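Local atomic coordinates of peptidoglycan D,D-transpeptidase PbpA (Mycobacterium tuberculosis, PDB entry 3UN7), a protein that probably catalyses the transpeptidation that cross-links the peptidoglycan cell wall, and is probably required for the regulation of cell length. Residues T194-T199 against T255-L260; A201-A206 against I262-D267; A208-Q213 against L370-V375. All coordinates share one frame; numbering follows the deposited sequence.

Interaction 1. Residues T194-T199 against T255-L260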
loop_
_atom_site.group_PDB
_atom_site.type_symbol
_atom_site.label_atom_id
_atom_site.label_comp_id
_atom_site.label_asym_id
_atom_site.label_seq_id
_atom_site.Cartn_x
_atom_site.Cartn_y
_atom_site.Cartn_z
ATOM N N THR A 194 10.765 -0.534 -8.531
ATOM C CA THR A 194 9.908 -1.657 -8.106
ATOM C C THR A 194 9.134 -2.256 -9.295
ATOM O O THR A 194 8.779 -3.442 -9.292
ATOM C CB THR A 194 8.896 -1.288 -6.975
ATOM O OG1 THR A 194 8.107 -0.155 -7.355
ATOM C CG2 THR A 194 9.602 -1.024 -5.632
ATOM N N PHE A 195 8.886 -1.420 -10.308
ATOM C CA PHE A 195 8.130 -1.828 -11.495
ATOM C C PHE A 195 8.875 -2.817 -12.388
ATOM O O PHE A 195 8.260 -3.486 -13.218
ATOM C CB PHE A 195 7.685 -0.614 -12.318
ATOM C CG PHE A 195 6.448 -0.869 -13.135
ATOM C CD1 PHE A 195 5.234 -1.145 -12.510
ATOM C CD2 PHE A 195 6.496 -0.874 -14.520
ATOM C CE1 PHE A 195 4.096 -1.393 -13.256
ATOM C CE2 PHE A 195 5.350 -1.129 -15.268
ATOM C CZ PHE A 195 4.151 -1.380 -14.626
ATOM N N LYS A 196 10.187 -2.939 -12.194
ATOM C CA LYS A 196 10.971 -3.971 -12.885
ATOM C C LYS A 196 10.450 -5.375 -12.556
ATOM O O LYS A 196 10.735 -6.334 -13.263
ATOM C CB LYS A 196 12.458 -3.843 -12.554
ATOM C CG LYS A 196 13.055 -2.498 -12.917
ATOM C CD LYS A 196 14.467 -2.347 -12.352
ATOM C CE LYS A 196 15.087 -1.023 -12.758
ATOM N NZ LYS A 196 16.296 -0.721 -11.932
ATOM N N VAL A 197 9.677 -5.495 -11.482
ATOM C CA VAL A 197 8.984 -6.748 -11.195
ATOM C C VAL A 197 7.972 -7.039 -12.316
ATOM O O VAL A 197 7.859 -8.170 -12.784
ATOM C CB VAL A 197 8.274 -6.705 -9.820
ATOM C CG1 VAL A 197 7.375 -7.919 -9.636
ATOM C CG2 VAL A 197 9.307 -6.620 -8.679
ATOM N N ILE A 198 7.248 -6.011 -12.753
ATOM C CA ILE A 198 6.256 -6.182 -13.812
ATOM C C ILE A 198 6.933 -6.394 -15.162
ATOM O O ILE A 198 6.533 -7.274 -15.936
ATOM C CB ILE A 198 5.257 -4.988 -13.856
ATOM C CG1 ILE A 198 4.524 -4.836 -12.513
ATOM C CG2 ILE A 198 4.268 -5.128 -15.006
ATOM C CD1 ILE A 198 3.917 -6.123 -11.941
ATOM N N THR A 199 7.971 -5.605 -15.437
ATOM C CA THR A 199 8.720 -5.738 -16.680
ATOM C C THR A 199 9.281 -7.160 -16.788
ATOM O O THR A 199 9.192 -7.788 -17.848
ATOM C CB THR A 199 9.862 -4.694 -16.773
ATOM O OG1 THR A 199 9.326 -3.378 -16.593
ATOM C CG2 THR A 199 10.610 -4.787 -18.130
ATOM N N THR A 255 19.548 0.137 -17.414
ATOM C CA THR A 255 19.687 0.055 -18.870
ATOM C C THR A 255 19.280 -1.321 -19.417
ATOM O O THR A 255 18.690 -1.424 -20.499
ATOM C CB THR A 255 21.101 0.469 -19.327
ATOM O OG1 THR A 255 22.070 -0.403 -18.747
ATOM C CG2 THR A 255 21.392 1.912 -18.896
ATOM N N ALA A 256 19.575 -2.360 -18.642
ATOM C CA ALA A 256 19.127 -3.716 -18.930
ATOM C C ALA A 256 17.603 -3.844 -18.984
ATOM O O ALA A 256 17.079 -4.568 -19.824
ATOM C CB ALA A 256 19.707 -4.693 -17.909
ATOM N N PHE A 257 16.889 -3.156 -18.091
ATOM C CA PHE A 257 15.426 -3.195 -18.126
ATOM C C PHE A 257 14.800 -2.277 -19.182
ATOM O O PHE A 257 13.715 -2.565 -19.697
ATOM C CB PHE A 257 14.845 -3.005 -16.727
ATOM C CG PHE A 257 15.017 -4.222 -15.881
ATOM C CD1 PHE A 257 14.092 -5.255 -15.957
ATOM C CD2 PHE A 257 16.152 -4.385 -15.092
ATOM C CE1 PHE A 257 14.261 -6.416 -15.213
ATOM C CE2 PHE A 257 16.329 -5.544 -14.349
ATOM C CZ PHE A 257 15.374 -6.565 -14.412
ATOM N N VAL A 258 15.490 -1.191 -19.517
ATOM C CA VAL A 258 15.072 -0.353 -20.643
ATOM C C VAL A 258 15.134 -1.224 -21.904
ATOM O O VAL A 258 14.158 -1.327 -22.658
ATOM C CB VAL A 258 15.970 0.909 -20.776
ATOM C CG1 VAL A 258 15.714 1.642 -22.100
ATOM C CG2 VAL A 258 15.729 1.847 -19.592
ATOM N N GLN A 259 16.273 -1.875 -22.098
ATOM C CA GLN A 259 16.476 -2.772 -23.242
ATOM C C GLN A 259 15.464 -3.928 -23.227
ATOM O O GLN A 259 14.823 -4.213 -24.235
ATOM C CB GLN A 259 17.919 -3.292 -23.255
ATOM C CG GLN A 259 18.289 -4.106 -24.491
ATOM C CD GLN A 259 19.617 -4.792 -24.338
ATOM O OE1 GLN A 259 19.896 -5.410 -23.313
ATOM N NE2 GLN A 259 20.459 -4.670 -25.350
ATOM N N LEU A 260 15.283 -4.549 -22.063
ATOM C CA LEU A 260 14.360 -5.676 -21.927
ATOM C C LEU A 260 12.899 -5.291 -22.201
ATOM O O LEU A 260 12.191 -6.014 -22.886
ATOM C CB LEU A 260 14.493 -6.327 -20.542
ATOM C CG LEU A 260 13.549 -7.512 -20.266
ATOM C CD1 LEU A 260 13.916 -8.713 -21.149
ATOM C CD2 LEU A 260 13.533 -7.906 -18.787
#

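Interaction 2. Residues A201-A206 against I262-D267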
loop_
_atom_site.group_PDB
_atom_site.type_symbol
_atom_site.label_atom_id
_atom_site.label_comp_id
_atom_site.label_asym_id
_atom_site.label_seq_id
_atom_site.Cartn_x
_atom_site.Cartn_y
_atom_site.Cartn_z
ATOM N N ALA A 201 8.200 -9.926 -15.160
ATOM C CA ALA A 201 7.053 -10.820 -15.302
ATOM C C ALA A 201 6.579 -10.889 -16.760
ATOM O O ALA A 201 6.339 -11.973 -17.292
ATOM C CB ALA A 201 5.902 -10.360 -14.390
ATOM N N ALA A 202 6.456 -9.727 -17.402
ATOM C CA ALA A 202 6.046 -9.675 -18.813
ATOM C C ALA A 202 7.041 -10.383 -19.728
ATOM O O ALA A 202 6.632 -11.119 -20.649
ATOM C CB ALA A 202 5.825 -8.247 -19.262
ATOM N N ALA A 203 8.337 -10.162 -19.497
ATOM C CA ALA A 203 9.364 -10.837 -20.288
ATOM C C ALA A 203 9.349 -12.346 -20.071
ATOM O O ALA A 203 9.412 -13.122 -21.043
ATOM C CB ALA A 203 10.745 -10.271 -19.990
ATOM N N LEU A 204 9.268 -12.765 -18.809
ATOM C CA LEU A 204 9.211 -14.204 -18.476
ATOM C C LEU A 204 8.015 -14.939 -19.103
ATOM O O LEU A 204 8.171 -16.044 -19.641
ATOM C CB LEU A 204 9.244 -14.429 -16.956
ATOM C CG LEU A 204 10.527 -14.122 -16.177
ATOM C CD1 LEU A 204 10.287 -14.318 -14.673
ATOM C CD2 LEU A 204 11.696 -14.996 -16.652
ATOM N N ALA A 205 6.833 -14.316 -19.053
ATOM C CA ALA A 205 5.629 -14.858 -19.699
ATOM C C ALA A 205 5.745 -14.914 -21.228
ATOM O O ALA A 205 5.144 -15.777 -21.874
ATOM C CB ALA A 205 4.382 -14.052 -19.276
ATOM N N ALA A 206 6.518 -13.991 -21.803
ATOM C CA ALA A 206 6.748 -13.977 -23.238
ATOM C C ALA A 206 7.850 -14.967 -23.626
ATOM O O ALA A 206 8.119 -15.162 -24.807
ATOM C CB ALA A 206 7.087 -12.560 -23.722
ATOM N N ILE A 262 11.675 -2.609 -23.897
ATOM C CA ILE A 262 11.516 -2.289 -25.317
ATOM C C ILE A 262 11.451 -3.582 -26.146
ATOM O O ILE A 262 10.609 -3.709 -27.027
ATOM C CB ILE A 262 12.600 -1.299 -25.817
ATOM C CG1 ILE A 262 12.370 0.083 -25.187
ATOM C CG2 ILE A 262 12.616 -1.216 -27.360
ATOM C CD1 ILE A 262 13.590 1.001 -25.226
ATOM N N ARG A 263 12.297 -4.556 -25.819
ATOM C CA ARG A 263 12.277 -5.852 -26.511
ATOM C C ARG A 263 10.941 -6.569 -26.301
ATOM O O ARG A 263 10.383 -7.160 -27.225
ATOM C CB ARG A 263 13.405 -6.736 -25.989
ATOM C CG ARG A 263 13.718 -7.927 -26.873
ATOM C CD ARG A 263 14.290 -9.098 -26.069
ATOM N NE ARG A 263 15.712 -9.038 -25.691
ATOM C CZ ARG A 263 16.683 -8.331 -26.277
ATOM N NH1 ARG A 263 16.450 -7.548 -27.329
ATOM N NH2 ARG A 263 17.924 -8.418 -25.798
ATOM N N THR A 264 10.435 -6.516 -25.072
ATOM C CA THR A 264 9.212 -7.226 -24.714
ATOM C C THR A 264 7.982 -6.582 -25.365
ATOM O O THR A 264 7.068 -7.284 -25.821
ATOM C CB THR A 264 9.084 -7.337 -23.171
ATOM O OG1 THR A 264 10.262 -7.994 -22.656
ATOM C CG2 THR A 264 7.859 -8.147 -22.773
ATOM N N GLY A 265 7.974 -5.251 -25.412
ATOM C CA GLY A 265 6.964 -4.492 -26.155
ATOM C C GLY A 265 5.860 -3.895 -25.300
ATOM O O GLY A 265 5.537 -4.412 -24.223
ATOM N N ALA A 266 5.266 -2.815 -25.803
ATOM C CA ALA A 266 4.236 -2.071 -25.087
ATOM C C ALA A 266 2.968 -2.873 -24.830
ATOM O O ALA A 266 2.381 -2.739 -23.765
ATOM C CB ALA A 266 3.907 -0.770 -25.814
ATOM N N ASP A 267 2.545 -3.688 -25.799
ATOM C CA ASP A 267 1.338 -4.525 -25.634
ATOM C C ASP A 267 1.501 -5.511 -24.477
ATOM O O ASP A 267 0.611 -5.641 -23.632
ATOM C CB ASP A 267 1.015 -5.302 -26.909
ATOM C CG ASP A 267 0.474 -4.416 -28.034
ATOM O OD1 ASP A 267 -0.045 -3.306 -27.762
ATOM O OD2 ASP A 267 0.563 -4.853 -29.202
#

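Interaction 3. Residues A208-Q213 against L370-V375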
loop_
_atom_site.group_PDB
_atom_site.type_symbol
_atom_site.label_atom_id
_atom_site.label_comp_id
_atom_site.label_asym_id
_atom_site.label_seq_id
_atom_site.Cartn_x
_atom_site.Cartn_y
_atom_site.Cartn_z
ATOM N N ALA A 208 11.208 -15.066 -22.121
ATOM C CA ALA A 208 12.572 -14.705 -21.742
ATOM C C ALA A 208 13.049 -15.665 -20.644
ATOM O O ALA A 208 12.241 -16.273 -19.944
ATOM C CB ALA A 208 12.636 -13.260 -21.254
ATOM N N THR A 209 14.358 -15.824 -20.514
ATOM C CA THR A 209 14.901 -16.648 -19.432
ATOM C C THR A 209 15.774 -15.786 -18.549
ATOM O O THR A 209 16.248 -14.723 -18.963
ATOM C CB THR A 209 15.718 -17.861 -19.930
ATOM O OG1 THR A 209 16.939 -17.411 -20.525
ATOM C CG2 THR A 209 14.935 -18.692 -20.936
ATOM N N GLU A 210 15.978 -16.263 -17.328
ATOM C CA GLU A 210 16.762 -15.564 -16.329
ATOM C C GLU A 210 18.227 -15.479 -16.697
ATOM O O GLU A 210 18.961 -14.642 -16.167
ATOM C CB GLU A 210 16.661 -16.296 -14.999
ATOM C CG GLU A 210 15.312 -16.249 -14.330
ATOM C CD GLU A 210 15.373 -16.881 -12.960
ATOM O OE1 GLU A 210 16.497 -16.998 -12.420
ATOM O OE2 GLU A 210 14.310 -17.263 -12.419
ATOM N N THR A 211 18.658 -16.367 -17.586
ATOM C CA THR A 211 20.070 -16.485 -17.898
ATOM C C THR A 211 20.436 -15.763 -19.179
ATOM O O THR A 211 21.611 -15.695 -19.515
ATOM C CB THR A 211 20.552 -17.961 -18.003
ATOM O OG1 THR A 211 20.820 -18.279 -19.375
ATOM C CG2 THR A 211 19.534 -18.928 -17.421
ATOM N N GLU A 212 19.445 -15.219 -19.888
ATOM C CA GLU A 212 19.733 -14.536 -21.136
ATOM C C GLU A 212 20.416 -13.198 -20.881
ATOM O O GLU A 212 20.233 -12.576 -19.829
ATOM C CB GLU A 212 18.476 -14.353 -21.992
ATOM C CG GLU A 212 17.510 -13.301 -21.473
ATOM C CD GLU A 212 16.971 -12.431 -22.583
ATOM O OE1 GLU A 212 17.682 -12.241 -23.610
ATOM O OE2 GLU A 212 15.843 -11.930 -22.425
ATOM N N GLN A 213 21.183 -12.756 -21.871
ATOM C CA GLN A 213 22.142 -11.678 -21.685
ATOM C C GLN A 213 21.593 -10.321 -22.111
ATOM O O GLN A 213 21.047 -10.188 -23.201
ATOM C CB GLN A 213 23.442 -12.012 -22.434
ATOM C CG GLN A 213 24.128 -13.291 -21.913
ATOM C CD GLN A 213 24.607 -13.149 -20.479
ATOM O OE1 GLN A 213 24.186 -13.896 -19.592
ATOM N NE2 GLN A 213 25.469 -12.164 -20.240
ATOM N N LEU A 370 9.958 -15.267 -10.127
ATOM C CA LEU A 370 9.990 -13.905 -9.582
ATOM C C LEU A 370 10.362 -13.918 -8.103
ATOM O O LEU A 370 11.124 -13.070 -7.649
ATOM C CB LEU A 370 8.640 -13.206 -9.794
ATOM C CG LEU A 370 8.278 -12.846 -11.245
ATOM C CD1 LEU A 370 6.785 -12.552 -11.347
ATOM C CD2 LEU A 370 9.101 -11.680 -11.763
ATOM N N THR A 371 9.836 -14.899 -7.374
ATOM C CA THR A 371 10.171 -15.096 -5.969
ATOM C C THR A 371 11.682 -15.283 -5.759
ATOM O O THR A 371 12.285 -14.648 -4.886
ATOM C CB THR A 371 9.400 -16.293 -5.403
ATOM O OG1 THR A 371 7.988 -16.034 -5.490
ATOM C CG2 THR A 371 9.758 -16.511 -3.952
ATOM N N GLU A 372 12.278 -16.157 -6.569
ATOM C CA GLU A 372 13.711 -16.439 -6.538
ATOM C C GLU A 372 14.531 -15.180 -6.856
ATOM O O GLU A 372 15.534 -14.895 -6.198
ATOM C CB GLU A 372 13.990 -17.563 -7.535
ATOM C CG GLU A 372 15.431 -17.771 -7.980
ATOM C CD GLU A 372 15.497 -18.390 -9.386
ATOM O OE1 GLU A 372 16.406 -17.990 -10.167
ATOM O OE2 GLU A 372 14.623 -19.251 -9.705
ATOM N N LEU A 373 14.083 -14.419 -7.846
ATOM C CA LEU A 373 14.738 -13.163 -8.211
ATOM C C LEU A 373 14.696 -12.170 -7.046
ATOM O O LEU A 373 15.681 -11.502 -6.743
ATOM C CB LEU A 373 14.062 -12.570 -9.461
ATOM C CG LEU A 373 14.341 -13.316 -10.777
ATOM C CD1 LEU A 373 13.688 -12.638 -11.985
ATOM C CD2 LEU A 373 15.824 -13.414 -11.013
ATOM N N MET A 374 13.541 -12.099 -6.401
ATOM C CA MET A 374 13.315 -11.206 -5.275
ATOM C C MET A 374 14.035 -11.655 -4.004
ATOM O O MET A 374 14.499 -10.822 -3.224
ATOM C CB MET A 374 11.806 -11.027 -5.056
ATOM C CG MET A 374 11.167 -10.181 -6.134
ATOM S SD MET A 374 9.365 -10.059 -5.969
ATOM C CE MET A 374 9.205 -8.995 -4.527
ATOM N N VAL A 375 14.152 -12.960 -3.800
ATOM C CA VAL A 375 15.042 -13.478 -2.738
ATOM C C VAL A 375 16.495 -13.026 -2.995
ATOM O O VAL A 375 17.204 -12.592 -2.075
ATOM C CB VAL A 375 14.948 -15.017 -2.591
ATOM C CG1 VAL A 375 16.097 -15.569 -1.732
ATOM C CG2 VAL A 375 13.588 -15.401 -1.975
#

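Interaction 1. Residues T194-T199 against T255-L260
K196 and F257 form the centre of this buried contact between helix 196-205 and helix 254-264, where the methylene chain of the lysine runs over one face of the phenyl ring. Its CB makes the CH-pi interaction, 4.1 Å from the centroid of the F257 ring and only 13° off the ring normal. Offset toward the rim, that carbon sits near CD1 and CE1 of F257. From there the chain passes over CG and reaches the other ortho carbon, with K196 CD 3.8 Å from F257 CD2. A chi2 of 170° lays CB, CG and CD of the lysine along the aromatic surface. The remainder of the chain, also extended, carries NZ beyond the ring.

Simple van der Waals packing makes up the rest. The T199 methyl, CG2, approaches the F257 ring at its edge, near the ring plane, and lies 4.1 Å from CD1 of F257; it stands equally far from the F257 carbonyl O. One turn farther along the second helix, L260 CD2 comes within 4.3 Å of the same T199 CG2. The phenyl ring is thus lined by the lysine over a face and by the threonine at an edge, while A248 and F249 of helix 245-251 add further packing.

The polar ends of both residues of 194-199 that meet the ring are bonded outside the two segments. NZ of K196 is hydrogen-bonded to S252 OG and to N254 OD1, and T199 OG1 to the carbonyl O of S307.

Taken together, this is the signature of the serine penicillin-binding proteins: the lysine of the SXXK motif, which opens with S193, the acyl-ester nucleophile by similarity, meets the serine and asparagine of the SXN motif, and F257 follows that motif by one helical turn.

Interaction 2. Residues A201-A206 against I262-D267
T264 sets its branched side chain against A202 and A203, joining the small-residue face of helix 196-205 to the end of helix 254-264. This is close helix-helix packing at small residues: where the backbones come nearest, the CA atoms of A203 and T264 are 5.7 Å apart.

The tight part is confined to these three residues. Both branches of the threonine are engaged, one with each alanine. The methyl CG2 lies over the backbone of A202, 3.9 Å from its carbonyl O, and also 4.1 Å from A202 CB. It is directed there by chi1 of -57°, which puts CG2 anti to the backbone N and turns the hydroxyl toward A203. M272 of helix 266-275 packs against A202, and also touches A201 and A205.

Toward the protein surface the fit slackens. A206, exposed at the end of the first segment, faces T264, but A206 CB comes no nearer than 4.6 Å to T264 CG2. R263 and D267 are also exposed, and the D267 carboxylate forms a salt bridge with R270. Between the two helices of the second segment stands G265, whose phi of 101° suits glycine; it ends one helix and occupies the N-cap position of the next, so the chain changes direction right after the threonine that makes the contact.

The hydroxyl itself has its polar partner within its own helix, a hydrogen bond to the carbonyl O of L260, while on the side of the first segment T264 OG1 rests 3.5 Å from A203 CB.

Interaction 3. Residues A208-Q213 against L370-V375
E210 and E372 bring their carboxylates together from opposite directions, with OE1 of E210 only 2.5 Å from OE1 of E372. The two planes are turned 55° against each other, and the other E210 oxygen, OE2, stays 3.2 Å from E372 OE1. A methyl of L373 borders the pair: L373 CD2 is 3.9 Å from E210 OE1.

One step outward, the backbones explain the meeting. E210 belongs to a type I turn running from T209 to E212, in the connection between helix 196-205 and strand 213-215, and its extended chain reaches toward helix 364-379. From that helix E372 reaches out with CG anti to its backbone N (chi1 163°). The turn is tied to helix 245-251 by backbone hydrogen bonds of E210 with R246 and of E212 with L245; the R246 side chain also touches both E210 and L373.

Both glutamates also touch a crystal neighbour, and the pairing may partly reflect the crystal environment. Two ionised carboxylates would repel at such a distance; an acid group probably holds a proton here, although the geometry of so short a pair cannot settle it.

Overall arrangement
Interactions 1 and 2 are successive levels of one interface between helix 196-205 and helix 254-264, their centres about 9 Å apart, and L260 CD1 bridges them, 3.7 Å from A203 CB. Interaction 3 lies about 12 and 14 Å from those centres. L370 CD2 touches interaction 1 at V197 O (3.9 Å); toward interaction 2, L370 CD1 packs on A201 CB and A208 N makes a probable hydrogen bond to A203 O (2.9 Å). Only interaction 1 reaches the active site, the side chains of K196 and S193, the probable acyl-ester nucleophile, being about 4 Å apart; interaction 2 continues the same helix pair away from it, while interaction 3 ties the following loop to helix 364-379.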